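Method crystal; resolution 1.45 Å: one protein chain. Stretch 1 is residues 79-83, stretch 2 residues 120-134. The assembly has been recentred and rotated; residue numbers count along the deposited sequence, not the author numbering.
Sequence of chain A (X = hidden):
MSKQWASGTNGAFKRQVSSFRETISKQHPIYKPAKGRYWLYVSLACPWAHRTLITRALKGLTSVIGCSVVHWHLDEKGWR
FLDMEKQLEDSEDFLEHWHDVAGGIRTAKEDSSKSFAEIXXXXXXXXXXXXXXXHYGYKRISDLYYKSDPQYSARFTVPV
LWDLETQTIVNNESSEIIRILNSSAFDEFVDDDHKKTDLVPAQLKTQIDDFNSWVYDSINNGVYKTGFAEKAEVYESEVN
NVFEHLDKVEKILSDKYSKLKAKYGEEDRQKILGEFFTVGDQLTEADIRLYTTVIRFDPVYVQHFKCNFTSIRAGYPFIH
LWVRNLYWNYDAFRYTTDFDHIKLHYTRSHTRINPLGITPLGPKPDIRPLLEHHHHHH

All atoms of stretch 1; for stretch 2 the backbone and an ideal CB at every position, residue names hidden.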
# COMPACT_ATOMS: atom_id res chain seq x y z
N TRP A 79 4.50 -18.02 -19.01
CA TRP A 79 5.70 -17.21 -19.25
C TRP A 79 6.14 -17.35 -20.69
O TRP A 79 6.03 -18.44 -21.30
CB TRP A 79 6.84 -17.64 -18.35
CG TRP A 79 6.63 -17.59 -16.86
CD1 TRP A 79 6.37 -18.62 -16.01
CD2 TRP A 79 6.65 -16.40 -16.02
NE1 TRP A 79 6.29 -18.20 -14.72
CE2 TRP A 79 6.50 -16.84 -14.70
CE3 TRP A 79 6.87 -15.04 -16.27
CZ2 TRP A 79 6.50 -15.97 -13.62
CZ3 TRP A 79 6.93 -14.17 -15.18
CH2 TRP A 79 6.73 -14.63 -13.88
N ARG A 80 6.72 -16.28 -21.22
CA ARG A 80 7.04 -16.15 -22.63
C ARG A 80 8.41 -15.51 -22.83
O ARG A 80 8.98 -14.86 -21.95
CB ARG A 80 5.94 -15.44 -23.43
CG ARG A 80 5.85 -13.96 -23.21
CD ARG A 80 4.65 -13.37 -23.94
NE ARG A 80 4.73 -11.88 -23.87
CZ ARG A 80 3.97 -11.09 -23.11
NH1 ARG A 80 4.19 -9.78 -23.15
NH2 ARG A 80 2.97 -11.56 -22.35
N PHE A 81 8.97 -15.75 -24.02
CA PHE A 81 10.22 -15.18 -24.45
C PHE A 81 10.00 -14.18 -25.59
O PHE A 81 8.97 -14.21 -26.27
CB PHE A 81 11.13 -16.30 -24.98
CG PHE A 81 11.47 -17.34 -23.96
CD1 PHE A 81 12.55 -17.14 -23.14
CD2 PHE A 81 10.75 -18.53 -23.86
CE1 PHE A 81 12.91 -18.11 -22.20
CE2 PHE A 81 11.08 -19.50 -22.91
CZ PHE A 81 12.18 -19.30 -22.10
N LEU A 82 11.00 -13.32 -25.81
CA LEU A 82 11.04 -12.46 -26.99
C LEU A 82 11.82 -13.13 -28.10
O LEU A 82 12.77 -13.86 -27.85
CB LEU A 82 11.72 -11.13 -26.67
CG LEU A 82 10.84 -10.08 -25.98
CD1 LEU A 82 11.67 -8.77 -25.76
CD2 LEU A 82 9.58 -9.78 -26.75
N ASP A 83 11.42 -12.87 -29.34
CA ASP A 83 12.10 -13.40 -30.53
C ASP A 83 13.48 -12.79 -30.77
O ASP A 83 13.75 -11.63 -30.44
CB ASP A 83 11.22 -13.17 -31.76
CG ASP A 83 10.04 -14.11 -31.81
OD1 ASP A 83 10.25 -15.30 -31.49
OD2 ASP A 83 8.92 -13.69 -32.18
N UNK A 120 4.12 -0.83 -22.10
CA UNK A 120 2.89 -1.59 -22.21
C UNK A 120 3.20 -3.08 -21.93
O UNK A 120 4.36 -3.51 -21.95
CB UNK A 120 2.26 -1.40 -23.59
N UNK A 121 2.15 -3.85 -21.68
CA UNK A 121 2.27 -5.29 -21.37
C UNK A 121 2.78 -6.08 -22.54
O UNK A 121 3.32 -7.17 -22.33
CB UNK A 121 0.92 -5.86 -20.93
N UNK A 122 2.67 -5.54 -23.75
CA UNK A 122 3.27 -6.19 -24.91
C UNK A 122 4.63 -5.60 -25.28
O UNK A 122 5.12 -5.78 -26.41
CB UNK A 122 2.32 -6.09 -26.11
N UNK A 123 5.30 -4.94 -24.34
CA UNK A 123 6.59 -4.33 -24.60
C UNK A 123 7.58 -5.37 -25.10
O UNK A 123 7.61 -6.52 -24.59
CB UNK A 123 7.12 -3.65 -23.34
N UNK A 124 8.42 -4.98 -26.08
CA UNK A 124 9.32 -5.91 -26.77
C UNK A 124 10.74 -5.39 -26.83
O UNK A 124 11.41 -5.46 -27.87
CB UNK A 124 8.82 -6.18 -28.19
N UNK A 125 11.26 -4.86 -25.71
CA UNK A 125 12.59 -4.29 -25.66
C UNK A 125 13.62 -5.40 -25.45
O UNK A 125 13.74 -5.93 -24.35
CB UNK A 125 12.69 -3.24 -24.55
N UNK A 126 14.31 -5.81 -26.50
CA UNK A 126 15.18 -6.96 -26.37
C UNK A 126 16.30 -6.70 -25.38
O UNK A 126 16.95 -5.65 -25.41
CB UNK A 126 15.76 -7.34 -27.73
N UNK A 127 16.57 -7.69 -24.51
CA UNK A 127 17.54 -7.61 -23.42
C UNK A 127 17.13 -6.64 -22.32
O UNK A 127 17.94 -6.34 -21.45
CB UNK A 127 18.91 -7.20 -23.97
N UNK A 128 15.88 -6.18 -22.32
CA UNK A 128 15.37 -5.28 -21.27
C UNK A 128 14.14 -5.94 -20.65
O UNK A 128 14.15 -6.23 -19.44
CB UNK A 128 15.03 -3.90 -21.83
N UNK A 129 13.09 -6.22 -21.45
CA UNK A 129 11.91 -6.92 -20.98
C UNK A 129 12.12 -8.43 -20.86
O UNK A 129 11.43 -9.07 -20.07
CB UNK A 129 10.74 -6.64 -21.92
N UNK A 130 13.01 -9.02 -21.68
CA UNK A 130 13.14 -10.48 -21.78
C UNK A 130 14.31 -10.76 -22.70
O UNK A 130 14.81 -9.86 -23.39
CB UNK A 130 11.86 -11.14 -22.30
N UNK A 131 14.79 -12.01 -22.62
CA UNK A 131 15.65 -12.53 -23.67
C UNK A 131 14.84 -13.48 -24.54
O UNK A 131 13.66 -13.75 -24.32
CB UNK A 131 16.88 -13.23 -23.08
N UNK A 132 15.53 -14.02 -25.53
CA UNK A 132 15.00 -15.10 -26.33
C UNK A 132 15.25 -16.42 -25.60
O UNK A 132 16.00 -16.50 -24.62
CB UNK A 132 15.63 -15.11 -27.72
N UNK A 133 14.62 -17.48 -26.13
CA UNK A 133 14.95 -18.85 -25.78
C UNK A 133 15.97 -19.28 -26.84
O UNK A 133 15.58 -19.50 -27.99
CB UNK A 133 13.72 -19.76 -25.74
N UNK A 134 17.26 -19.34 -26.51
CA UNK A 134 18.30 -19.40 -27.56
C UNK A 134 18.59 -20.78 -28.14
O UNK A 134 19.28 -20.83 -29.16
CB UNK A 134 19.61 -18.84 -27.00

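Position 120 opens the segment with its CB out of reach of stretch 1, so the contact sets no rule there; the residue is Lys120, whose backbone O accepts from the N of 123 in a type I turn.

At 121 the ideal CB finds nothing nearby, but the carbonyl does the work: Arg80 NH1 donates to the O of 121 at 2.9 Å. Since the backbone carries the bond, almost any turn-compatible side chain would serve. The deposited Asn121 leads its side chain away. Position 122 lies sideways, its ideal CB 5.1 Å from Arg80 NH1, so an acid or a small polar residue would suit the nearby charge. It is Asp122, but its carboxylate turns away and makes no salt bridge with Arg80.

Position 123 is sideways and free of close neighbours, open to many small or polar groups. Ser123 turns it to its own loop, OG donating to OD2 of 129 at 2.6 Å, while its backbone O and Arg80 NH1 share a water, at 2.9 and 3.0 Å.

Position 124 has its ideal CB 3.9 Å from Leu82 CD2, so a side chain with an aliphatic start is favoured, whatever its end. Gln124 fits: its CG packs 3.7 Å from Leu82 CD2.

At 125 the CB points away and the side chain is free to serve its own loop. Arg125 does so, with NH2 2.8 Å from OD1 of 129 in a salt bridge. Position 126 is sideways, its ideal CB 4.8 Å from Leu82 CD1; an apolar chain long enough to bend back would suit. Phe126 does this, its CD1 4.1 Å from Leu82 CB, which lies at the ring's edge.

Position 127 points away and has phi/psi of 68/12, a left-handed conformation that glycine or asparagine adopts most easily; Met127 occupies it nonetheless. Position 128, sideways and out of contact, is Val128.

The CB of 129 points toward stretch 1, its ideal position 4.5 Å from Leu82 CD1, so a small or medium apolar side chain would suit, as would a polar one that serves its own loop. The residue is Asp129, whose carboxylate gathers Ser123 OG and the N, NE and NH2 of Arg125.

At 130 the CB also points toward stretch 1, 4.0 Å from Leu82 CG in its ideal place and near the backbone of Arg80 and Phe81, which favours a small apolar group. Ala130 supplies a methyl 3.9 Å from Leu82 CG.

Position 131 turns its CB away and offers its carbonyl instead: Leu82 N donates to the O of 131 at 3.1 Å. Many side chains would do, since the backbone carries the bond; extended phi/psi also admits a beta-branched one. Thr131 bonds through OG1 to the O of 132.

At 132 the ideal CB sits a tight 3.1 Å from Leu82 O, and the CA makes a CA-H...O contact with that oxygen at 3.0 Å. The CA-to-CB bond points away overall, so a polar or small side chain that need not pack on stretch 1 would suit; Asn132 is found, and its CB touches stretch 1.

Position 133 places its ideal CB 3.7 Å from Phe81 CD2, so any side chain with a methylene there could pack on the ring. Glu133 does: CB lies 3.6 Å from the Phe81 ring centroid, over the face, while its carboxylate leads away. Position 134, beyond reach, is Pro134.

Stretch 2 (120-134) KNDSQRFMVDATNEP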
# COMPACT_ATOMS: atom_id res chain seq x y z
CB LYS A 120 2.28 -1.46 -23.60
CG LYS A 120 2.00 -0.07 -24.13
CD LYS A 120 1.06 0.64 -23.27
CE LYS A 120 0.80 2.08 -23.81
NZ LYS A 120 0.32 3.06 -22.75
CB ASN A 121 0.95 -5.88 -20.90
CG ASN A 121 0.50 -5.31 -19.59
OD1 ASN A 121 1.31 -4.69 -18.90
ND2 ASN A 121 -0.77 -5.45 -19.25
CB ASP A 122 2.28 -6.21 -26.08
CG ASP A 122 1.95 -4.87 -26.58
OD1 ASP A 122 2.50 -3.86 -26.04
OD2 ASP A 122 1.09 -4.80 -27.51
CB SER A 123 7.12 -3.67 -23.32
OG SER A 123 8.33 -2.98 -23.55
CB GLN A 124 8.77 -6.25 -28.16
CG GLN A 124 7.48 -7.08 -28.11
CD GLN A 124 6.96 -7.52 -29.47
OE1 GLN A 124 7.73 -7.70 -30.42
NE2 GLN A 124 5.66 -7.73 -29.55
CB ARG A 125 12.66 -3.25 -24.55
CG ARG A 125 11.74 -2.03 -24.83
CD ARG A 125 11.78 -1.11 -23.65
NE ARG A 125 11.26 -1.77 -22.46
CZ ARG A 125 11.33 -1.26 -21.23
NH1 ARG A 125 11.89 -0.07 -21.00
NH2 ARG A 125 10.81 -1.95 -20.24
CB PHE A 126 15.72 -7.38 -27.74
CG PHE A 126 16.35 -8.75 -27.74
CD1 PHE A 126 15.57 -9.88 -27.56
CD2 PHE A 126 17.71 -8.88 -27.88
CE1 PHE A 126 16.18 -11.19 -27.57
CE2 PHE A 126 18.31 -10.14 -27.89
CZ PHE A 126 17.53 -11.29 -27.73
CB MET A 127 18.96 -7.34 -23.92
CG MET A 127 19.44 -8.40 -24.93
SD MET A 127 19.25 -10.15 -24.44
CE MET A 127 20.12 -10.04 -22.95
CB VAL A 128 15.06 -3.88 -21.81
CG1 VAL A 128 14.46 -3.04 -20.69
CG2 VAL A 128 16.31 -3.24 -22.34
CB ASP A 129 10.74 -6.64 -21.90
CG ASP A 129 10.36 -5.17 -21.91
OD1 ASP A 129 10.12 -4.62 -20.80
OD2 ASP A 129 10.25 -4.61 -23.03
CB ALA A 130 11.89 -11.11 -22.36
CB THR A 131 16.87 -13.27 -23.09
OG1 THR A 131 16.46 -14.56 -22.57
CG2 THR A 131 17.50 -12.55 -21.95
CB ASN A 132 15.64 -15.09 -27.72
CG ASN A 132 17.15 -15.34 -27.68
OD1 ASN A 132 17.86 -14.93 -26.76
ND2 ASN A 132 17.66 -15.98 -28.73
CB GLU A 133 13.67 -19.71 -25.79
CG GLU A 133 13.82 -21.11 -25.19
CD GLU A 133 14.80 -21.94 -26.03
OE1 GLU A 133 14.36 -22.31 -27.15
OE2 GLU A 133 15.95 -22.14 -25.59
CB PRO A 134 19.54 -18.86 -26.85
CG PRO A 134 19.35 -19.35 -25.41
CD PRO A 134 17.86 -19.34 -25.16
O HOH W 1 5.92 -8.80 -25.33
O HOH W 2 12.82 -17.26 -28.12
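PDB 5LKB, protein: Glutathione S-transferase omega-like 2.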